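PDB 3IDU: CARDB domain-containing protein from Pyrococcus furiosus, which is of unknown function but binds two manganese ions through its CARDB domain, an all-beta module that forms one part of a larger protein. Local coordinates for residues 17-22 against 94-99; 3-8 against 40-45. One frame throughout, in Å; residues are numbered along the deposited sequence.

Contact 1 of 2, residues 17-22 against 94-99; sequences PDLTVE and ATVDEE. With MN (manganese (II) ion), chain C; MN (manganese (II) ion), chain D.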
ATOM      1  N   PRO A  17      -7.218   8.506 -13.263  1.00  7.86           N
ATOM      2  CA  PRO A  17      -7.309   7.650 -12.086  1.00  8.34           C
ATOM      3  C   PRO A  17      -6.320   8.259 -11.089  1.00 13.49           C
ATOM      4  O   PRO A  17      -5.610   9.205 -11.425  1.00  9.35           O
ATOM      5  CB  PRO A  17      -6.838   6.286 -12.610  1.00 14.54           C
ATOM      6  CG  PRO A  17      -5.832   6.656 -13.660  1.00 15.01           C
ATOM      7  CD  PRO A  17      -6.479   7.851 -14.358  1.00  8.68           C
ATOM      8  N   ASP A  18      -6.310   7.766  -9.857  1.00  7.80           N
ATOM      9  CA  ASP A  18      -5.330   8.221  -8.877  1.00  6.77           C
ATOM     10  C   ASP A  18      -5.151   7.116  -7.866  1.00  6.79           C
ATOM     11  O   ASP A  18      -5.979   6.910  -6.981  1.00  7.11           O
ATOM     12  CB  ASP A  18      -5.715   9.511  -8.144  1.00  9.59           C
ATOM     13  CG  ASP A  18      -4.583  10.000  -7.236  1.00 11.69           C
ATOM     14  OD1 ASP A  18      -3.498   9.383  -7.286  1.00 12.49           O
ATOM     15  OD2 ASP A  18      -4.756  10.983  -6.483  1.00 17.38           O
ATOM     16  N   LEU A  19      -4.053   6.403  -8.025  1.00  7.57           N
ATOM     17  CA  LEU A  19      -3.725   5.294  -7.161  1.00  7.40           C
ATOM     18  C   LEU A  19      -3.059   5.759  -5.882  1.00 12.04           C
ATOM     19  O   LEU A  19      -2.223   6.655  -5.897  1.00  8.33           O
ATOM     20  CB  LEU A  19      -2.793   4.352  -7.910  1.00  7.75           C
ATOM     21  CG  LEU A  19      -3.397   3.778  -9.187  1.00  6.62           C
ATOM     22  CD1 LEU A  19      -2.306   3.188 -10.069  1.00  6.32           C
ATOM     23  CD2 LEU A  19      -4.423   2.716  -8.815  1.00  9.48           C
ATOM     24  N   THR A  20      -3.431   5.138  -4.771  1.00  8.41           N
ATOM     25  CA  THR A  20      -2.840   5.475  -3.487  1.00  9.00           C
ATOM     26  C   THR A  20      -2.719   4.198  -2.665  1.00  9.40           C
ATOM     27  O   THR A  20      -3.418   3.218  -2.925  1.00  9.46           O
ATOM     28  CB  THR A  20      -3.701   6.494  -2.715  1.00 13.71           C
ATOM     29  OG1 THR A  20      -2.917   7.075  -1.664  1.00 24.73           O
ATOM     30  CG2 THR A  20      -4.910   5.811  -2.109  1.00  5.22           C
ATOM     31  N   VAL A  21      -1.834   4.208  -1.678  1.00 10.38           N
ATOM     32  CA  VAL A  21      -1.637   3.043  -0.822  1.00 10.26           C
ATOM     33  C   VAL A  21      -1.452   3.440   0.636  1.00 11.53           C
ATOM     34  O   VAL A  21      -0.932   4.514   0.944  1.00 11.20           O
ATOM     35  CB  VAL A  21      -0.400   2.220  -1.245  1.00 12.07           C
ATOM     36  CG1 VAL A  21      -0.644   1.548  -2.578  1.00 22.00           C
ATOM     37  CG2 VAL A  21       0.823   3.122  -1.312  1.00 11.81           C
ATOM     38  N   GLU A  22      -1.882   2.554   1.528  1.00 11.58           N
ATOM     39  CA  GLU A  22      -1.764   2.771   2.963  1.00 11.72           C
ATOM     40  C   GLU A  22      -1.572   1.404   3.608  1.00 13.68           C
ATOM     41  O   GLU A  22      -2.175   0.420   3.179  1.00 12.68           O
ATOM     42  CB  GLU A  22      -3.033   3.420   3.519  1.00 14.30           C
ATOM     43  CG  GLU A  22      -2.798   4.261   4.764  1.00 25.54           C
ATOM     44  CD  GLU A  22      -4.070   4.508   5.558  1.00 25.38           C
ATOM     45  OE1 GLU A  22      -5.137   4.682   4.939  1.00 25.10           O
ATOM     46  OE2 GLU A  22      -3.996   4.537   6.802  1.00 32.68           O
ATOM     47  N   ALA A  94       5.123   0.370   1.022  1.00 11.31           N
ATOM     48  CA  ALA A  94       4.174  -0.203   0.087  1.00  7.72           C
ATOM     49  C   ALA A  94       4.122   0.773  -1.076  1.00 11.67           C
ATOM     50  O   ALA A  94       4.095   1.987  -0.874  1.00 12.46           O
ATOM     51  CB  ALA A  94       2.804  -0.342   0.733  1.00 11.25           C
ATOM     52  N   THR A  95       4.142   0.251  -2.294  1.00  7.58           N
ATOM     53  CA  THR A  95       4.096   1.114  -3.465  1.00  6.14           C
ATOM     54  C   THR A  95       3.091   0.603  -4.481  1.00 10.51           C
ATOM     55  O   THR A  95       2.825  -0.596  -4.562  1.00 10.80           O
ATOM     56  CB  THR A  95       5.463   1.189  -4.178  1.00 10.43           C
ATOM     57  OG1 THR A  95       5.741  -0.066  -4.818  1.00 11.19           O
ATOM     58  CG2 THR A  95       6.574   1.490  -3.179  1.00 10.70           C
ATOM     59  N   VAL A  96       2.532   1.522  -5.255  1.00  7.09           N
ATOM     60  CA  VAL A  96       1.599   1.149  -6.303  1.00  6.70           C
ATOM     61  C   VAL A  96       2.045   1.905  -7.555  1.00  8.75           C
ATOM     62  O   VAL A  96       2.409   3.078  -7.493  1.00  8.51           O
ATOM     63  CB  VAL A  96       0.134   1.461  -5.909  1.00  7.74           C
ATOM     64  CG1 VAL A  96      -0.043   2.945  -5.632  1.00  9.65           C
ATOM     65  CG2 VAL A  96      -0.805   1.000  -7.015  1.00  4.59           C
ATOM     66  N   ASP A  97       2.036   1.202  -8.684  1.00  7.95           N
ATOM     67  CA  ASP A  97       2.496   1.740  -9.958  1.00 10.63           C
ATOM     68  C   ASP A  97       3.868   2.377  -9.803  1.00 10.27           C
ATOM     69  O   ASP A  97       4.104   3.496 -10.258  1.00 10.33           O
ATOM     70  CB  ASP A  97       1.537   2.773 -10.549  1.00 17.01           C
ATOM     71  CG  ASP A  97       1.940   3.176 -11.959  1.00 13.48           C
ATOM     72  OD1 ASP A  97       2.495   2.310 -12.667  1.00 12.86           O
ATOM     73  OD2 ASP A  97       1.703   4.333 -12.368  1.00 11.66           O
ATOM     74  N   GLU A  98       4.778   1.657  -9.164  1.00  7.46           N
ATOM     75  CA  GLU A  98       6.118   2.171  -8.953  1.00 13.62           C
ATOM     76  C   GLU A  98       6.828   2.450 -10.275  1.00 14.72           C
ATOM     77  O   GLU A  98       7.667   3.347 -10.350  1.00 21.59           O
ATOM     78  CB  GLU A  98       6.928   1.177  -8.124  1.00 13.82           C
ATOM     79  CG  GLU A  98       8.063   1.815  -7.363  1.00 16.81           C
ATOM     80  CD  GLU A  98       8.855   0.803  -6.567  1.00 20.48           C
ATOM     81  OE1 GLU A  98       8.231  -0.073  -5.929  1.00 16.03           O
ATOM     82  OE2 GLU A  98      10.098   0.892  -6.572  1.00 23.07           O
ATOM     83  N   GLU A  99       6.492   1.684 -11.316  1.00 12.93           N
ATOM     84  CA  GLU A  99       7.107   1.858 -12.639  1.00 20.92           C
ATOM     85  C   GLU A  99       6.443   3.002 -13.398  1.00 18.10           C
ATOM     86  O   GLU A  99       6.806   3.307 -14.534  1.00 16.19           O
ATOM     87  CB  GLU A  99       6.982   0.575 -13.463  1.00 23.57           C
ATOM     88  CG  GLU A  99       5.573   0.013 -13.511  1.00 34.31           C
ATOM     89  CD  GLU A  99       5.316  -1.006 -12.414  1.00 40.31           C
ATOM     90  OE1 GLU A  99       5.887  -2.117 -12.499  1.00 48.11           O
ATOM     91  OE2 GLU A  99       4.554  -0.700 -11.470  1.00 29.60           O
TER
HETATM   92 MN    MN C 601      -1.386   8.400  -7.025  1.00  9.80          MN
HETATM   93 MN    MN D 602       1.383   6.528 -11.927  1.00 12.87          MN
HETATM   94  O   HOH W   1       3.142   5.977 -10.497  1.00 14.70           O
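Val96 sets CG1 between its backbone N and carbonyl carbon (chi1 60°), the crowded position, while Val21 swings CG1 anti to its carbonyl carbon (chi1 -69°). These rotations drive the two branches into one another: the valines slide past each other in opposite directions, and Val21 CG1 sits only 3.4 Å from Val96 CG1, tighter than ordinary van der Waals contact. On its other side Val96 CG1 meets Leu19 CB at 3.8 Å. The leucine crosses Val96 obliquely and reaches on with CD1, which touches Asp97 CB at 3.9 Å, nearly at a right angle. At the opposite end Val21 CG2 touches the carbonyl oxygen of Ala94, Ala94 O, at 3.5 Å. No hydrogen bond joins the two segments; Val41 and Ala112 close around the same apolar cluster. Past it both segments turn polar. Asp18 OD1 (2.3 Å) and the Leu19 carbonyl O (2.2 Å) bind one manganese, completed by Glu104, Asn106, Asn109 and Asn110. Asp97 OD2 binds the other at 2.3 Å, along with Asn100, Val102, Glu104, Glu107 and a water that also donates to Asp97 O. Glu104 therefore bridges the two ions, one carboxylate oxygen to each. Strands 19-22 and 94-96 run antiparallel at 168°, belong to different sheets and meet face to face, the core packing of a beta-sandwich of the E-set clan, with the di-manganese site at one end of it.

Contact 2 of 2, residues 3-8 against 40-45; sequences DYDKLS and HVKNLG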
ATOM      1  N   ASP A   3     -15.895   8.439   0.983  1.00 46.90           N
ATOM      2  CA  ASP A   3     -14.730   8.348   1.854  1.00 40.57           C
ATOM      3  C   ASP A   3     -13.758   9.505   1.637  1.00 35.70           C
ATOM      4  O   ASP A   3     -13.341   9.784   0.512  1.00 28.32           O
ATOM      5  CB  ASP A   3     -14.002   7.018   1.624  1.00 43.88           C
ATOM      6  CG  ASP A   3     -14.127   6.072   2.804  1.00 50.54           C
ATOM      7  OD1 ASP A   3     -13.714   6.461   3.919  1.00 55.35           O
ATOM      8  OD2 ASP A   3     -14.629   4.941   2.619  1.00 46.16           O
ATOM      9  N   TYR A   4     -13.411  10.182   2.726  1.00 32.51           N
ATOM     10  CA  TYR A   4     -12.465  11.292   2.687  1.00 29.76           C
ATOM     11  C   TYR A   4     -11.632  11.274   3.959  1.00 26.95           C
ATOM     12  O   TYR A   4     -12.175  11.178   5.059  1.00 19.96           O
ATOM     13  CB  TYR A   4     -13.187  12.638   2.569  1.00 19.82           C
ATOM     14  CG  TYR A   4     -13.862  12.857   1.238  1.00 29.45           C
ATOM     15  CD1 TYR A   4     -13.125  12.880   0.054  1.00 33.21           C
ATOM     16  CD2 TYR A   4     -15.240  13.019   1.158  1.00 31.10           C
ATOM     17  CE1 TYR A   4     -13.748  13.057  -1.179  1.00 33.83           C
ATOM     18  CE2 TYR A   4     -15.872  13.195  -0.067  1.00 30.35           C
ATOM     19  CZ  TYR A   4     -15.123  13.212  -1.229  1.00 31.08           C
ATOM     20  OH  TYR A   4     -15.755  13.379  -2.441  1.00 31.53           O
ATOM     21  N   ASP A   5     -10.314  11.346   3.791  1.00 27.75           N
ATOM     22  CA  ASP A   5      -9.373  11.359   4.909  1.00 23.87           C
ATOM     23  C   ASP A   5      -8.116  12.119   4.486  1.00 19.62           C
ATOM     24  O   ASP A   5      -8.066  12.663   3.381  1.00 21.44           O
ATOM     25  CB  ASP A   5      -9.037   9.926   5.352  1.00 30.41           C
ATOM     26  CG  ASP A   5      -8.444   9.076   4.238  1.00 30.27           C
ATOM     27  OD1 ASP A   5      -8.327   7.848   4.440  1.00 35.59           O
ATOM     28  OD2 ASP A   5      -8.088   9.621   3.174  1.00 30.43           O
ATOM     29  N   LYS A   6      -7.105  12.174   5.349  1.00 24.22           N
ATOM     30  CA  LYS A   6      -5.892  12.917   5.009  1.00 23.78           C
ATOM     31  C   LYS A   6      -5.145  12.349   3.809  1.00 27.70           C
ATOM     32  O   LYS A   6      -4.140  12.912   3.370  1.00 27.96           O
ATOM     33  CB  LYS A   6      -4.943  13.006   6.215  1.00 29.69           C
ATOM     34  CG  LYS A   6      -4.046  11.800   6.458  1.00 35.53           C
ATOM     35  CD  LYS A   6      -4.773  10.650   7.118  1.00 37.87           C
ATOM     36  CE  LYS A   6      -3.777   9.595   7.595  1.00 41.75           C
ATOM     37  NZ  LYS A   6      -4.444   8.423   8.236  1.00 44.90           N
ATOM     38  N   LEU A   7      -5.635  11.237   3.278  1.00 22.88           N
ATOM     39  CA  LEU A   7      -5.008  10.612   2.119  1.00 27.46           C
ATOM     40  C   LEU A   7      -5.978  10.642   0.939  1.00 26.36           C
ATOM     41  O   LEU A   7      -5.653  10.194  -0.162  1.00 27.21           O
ATOM     42  CB  LEU A   7      -4.631   9.163   2.445  1.00 29.49           C
ATOM     43  CG  LEU A   7      -3.802   8.415   1.402  1.00 33.54           C
ATOM     44  CD1 LEU A   7      -2.422   9.058   1.285  1.00 38.17           C
ATOM     45  CD2 LEU A   7      -3.672   6.957   1.806  1.00 35.84           C
ATOM     46  N   SER A   8      -7.169  11.182   1.179  1.00 29.66           N
ATOM     47  CA  SER A   8      -8.196  11.263   0.150  1.00 24.63           C
ATOM     48  C   SER A   8      -8.975  12.573   0.177  1.00 28.05           C
ATOM     49  O   SER A   8      -9.733  12.837   1.114  1.00 25.40           O
ATOM     50  CB  SER A   8      -9.177  10.099   0.301  1.00 29.10           C
ATOM     51  OG  SER A   8     -10.264  10.237  -0.601  1.00 32.81           O
ATOM     52  N   HIS A  40      -3.999  -1.190   1.930  1.00  9.95           N
ATOM     53  CA  HIS A  40      -5.210  -0.606   1.369  1.00 12.34           C
ATOM     54  C   HIS A  40      -4.849   0.167   0.103  1.00 13.86           C
ATOM     55  O   HIS A  40      -4.199   1.207   0.171  1.00 11.54           O
ATOM     56  CB  HIS A  40      -5.867   0.336   2.384  1.00 12.47           C
ATOM     57  CG  HIS A  40      -6.423  -0.364   3.586  1.00 21.29           C
ATOM     58  ND1 HIS A  40      -7.752  -0.294   3.939  1.00 19.15           N
ATOM     59  CD2 HIS A  40      -5.834  -1.178   4.495  1.00 20.76           C
ATOM     60  CE1 HIS A  40      -7.961  -1.037   5.013  1.00 25.51           C
ATOM     61  NE2 HIS A  40      -6.813  -1.583   5.370  1.00 17.71           N
ATOM     62  N   VAL A  41      -5.262  -0.355  -1.049  1.00 11.11           N
ATOM     63  CA  VAL A  41      -4.974   0.294  -2.327  1.00 11.43           C
ATOM     64  C   VAL A  41      -6.275   0.886  -2.857  1.00 10.91           C
ATOM     65  O   VAL A  41      -7.295   0.199  -2.938  1.00  7.65           O
ATOM     66  CB  VAL A  41      -4.370  -0.717  -3.341  1.00  9.32           C
ATOM     67  CG1 VAL A  41      -5.383  -1.803  -3.671  1.00 17.27           C
ATOM     68  CG2 VAL A  41      -3.919   0.005  -4.602  1.00 12.16           C
ATOM     69  N   LYS A  42      -6.245   2.170  -3.207  1.00  6.82           N
ATOM     70  CA  LYS A  42      -7.449   2.829  -3.692  1.00  6.05           C
ATOM     71  C   LYS A  42      -7.233   3.585  -4.991  1.00  7.98           C
ATOM     72  O   LYS A  42      -6.112   3.970  -5.323  1.00  8.22           O
ATOM     73  CB  LYS A  42      -7.953   3.812  -2.629  1.00 10.16           C
ATOM     74  CG  LYS A  42      -7.916   3.240  -1.217  1.00 23.50           C
ATOM     75  CD  LYS A  42      -8.153   4.290  -0.142  1.00 22.64           C
ATOM     76  CE  LYS A  42      -9.617   4.685  -0.049  1.00 31.30           C
ATOM     77  NZ  LYS A  42      -9.882   5.534   1.159  1.00 26.98           N
ATOM     78  N   ASN A  43      -8.320   3.769  -5.731  1.00  7.43           N
ATOM     79  CA  ASN A  43      -8.291   4.544  -6.961  1.00  9.62           C
ATOM     80  C   ASN A  43      -9.254   5.678  -6.663  1.00 14.30           C
ATOM     81  O   ASN A  43     -10.466   5.481  -6.666  1.00 11.25           O
ATOM     82  CB  ASN A  43      -8.804   3.750  -8.161  1.00  9.88           C
ATOM     83  CG  ASN A  43      -8.822   4.581  -9.433  1.00 13.81           C
ATOM     84  OD1 ASN A  43      -8.384   5.735  -9.440  1.00  8.07           O
ATOM     85  ND2 ASN A  43      -9.320   3.995 -10.519  1.00  8.36           N
ATOM     86  N   LEU A  44      -8.716   6.858  -6.384  1.00 11.39           N
ATOM     87  CA  LEU A  44      -9.546   8.011  -6.066  1.00 14.27           C
ATOM     88  C   LEU A  44     -10.132   8.663  -7.311  1.00 18.61           C
ATOM     89  O   LEU A  44     -11.014   9.514  -7.203  1.00 14.85           O
ATOM     90  CB  LEU A  44      -8.719   9.049  -5.310  1.00 13.35           C
ATOM     91  CG  LEU A  44      -7.902   8.540  -4.123  1.00 11.12           C
ATOM     92  CD1 LEU A  44      -7.039   9.668  -3.569  1.00 12.92           C
ATOM     93  CD2 LEU A  44      -8.831   7.992  -3.055  1.00 16.20           C
ATOM     94  N   GLY A  45      -9.644   8.256  -8.481  1.00 13.63           N
ATOM     95  CA  GLY A  45     -10.097   8.843  -9.733  1.00 14.65           C
ATOM     96  C   GLY A  45     -11.368   8.313 -10.367  1.00 15.83           C
ATOM     97  O   GLY A  45     -11.945   7.330  -9.905  1.00 11.61           O
TER
HETATM   98  O   HOH W   2      -7.852   7.084   1.730  1.00 25.23           O
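Residues 3-8 form no regular strand but fold back in a type I beta turn from Asp5 to Ser8, closed by backbone bonds in both directions, Ser8 N to Asp5 O at 2.8 Å and Asp5 N to Ser8 O at 3.1 Å. Facing it, residues 40-43 are extended as the end of strand 35-43, which ends at Asn43, Leu44 following. The closest CA atoms across the contact, Ser8 and Leu44, are 7.1 Å apart, so side chains span the gap. Asp5 OD2 appears to accept from the less surely placed Leu7 N, as in an Asx turn; a second Asx turn ends the strand, where Asn43 OD1 takes Gly45 N from above its carbonyl plane, 49° out of it. This is an N-terminal loop lying against the outer side of the three-stranded sheet of the sandwich. Leu44, its CG anti to the carbonyl carbon (chi1 -49°), forks toward the turn: CD2 reaches Ser8 OG at 3.6 Å, and CD1 comes within 3.7 Å of Leu7 O. Lys42, bent at chi3 (76°), points NZ toward the acidic side of the loop, but NZ stays 4.3 Å from Asp5 OD1, beyond a salt bridge. A water fills the step, accepting from Lys42 NZ at 2.6 Å and donating to Asp5 OD1 at 2.9 Å. Asp3 adds a second carboxylate near the ammonium, and Glu75 a long, weak ion pair from the neighbouring strand.

From the N terminus the chain first makes the turn of 3-8, then, after unmodelled residues 11-12, enters strand 19-24 through 17-22, returns as strand 35-43 ending in 40-45, and much later reaches 94-99 at the end of strand 88-96. Contact 2 closes a loop of 31 residues and contact 1 one of 71; the two cross, because 17-22 lies inside the first loop and 40-45 inside the second. Strands 19-24 and 35-43 are neighbours in one sheet, with probable backbone hydrogen bonds from His40 N to Glu22 O and from Leu44 N to Asp18 O. Contact 1 joins that sheet to the five-stranded one, whereas contact 2 ties on the N-terminal loop, whose Leu7 packs on Thr20.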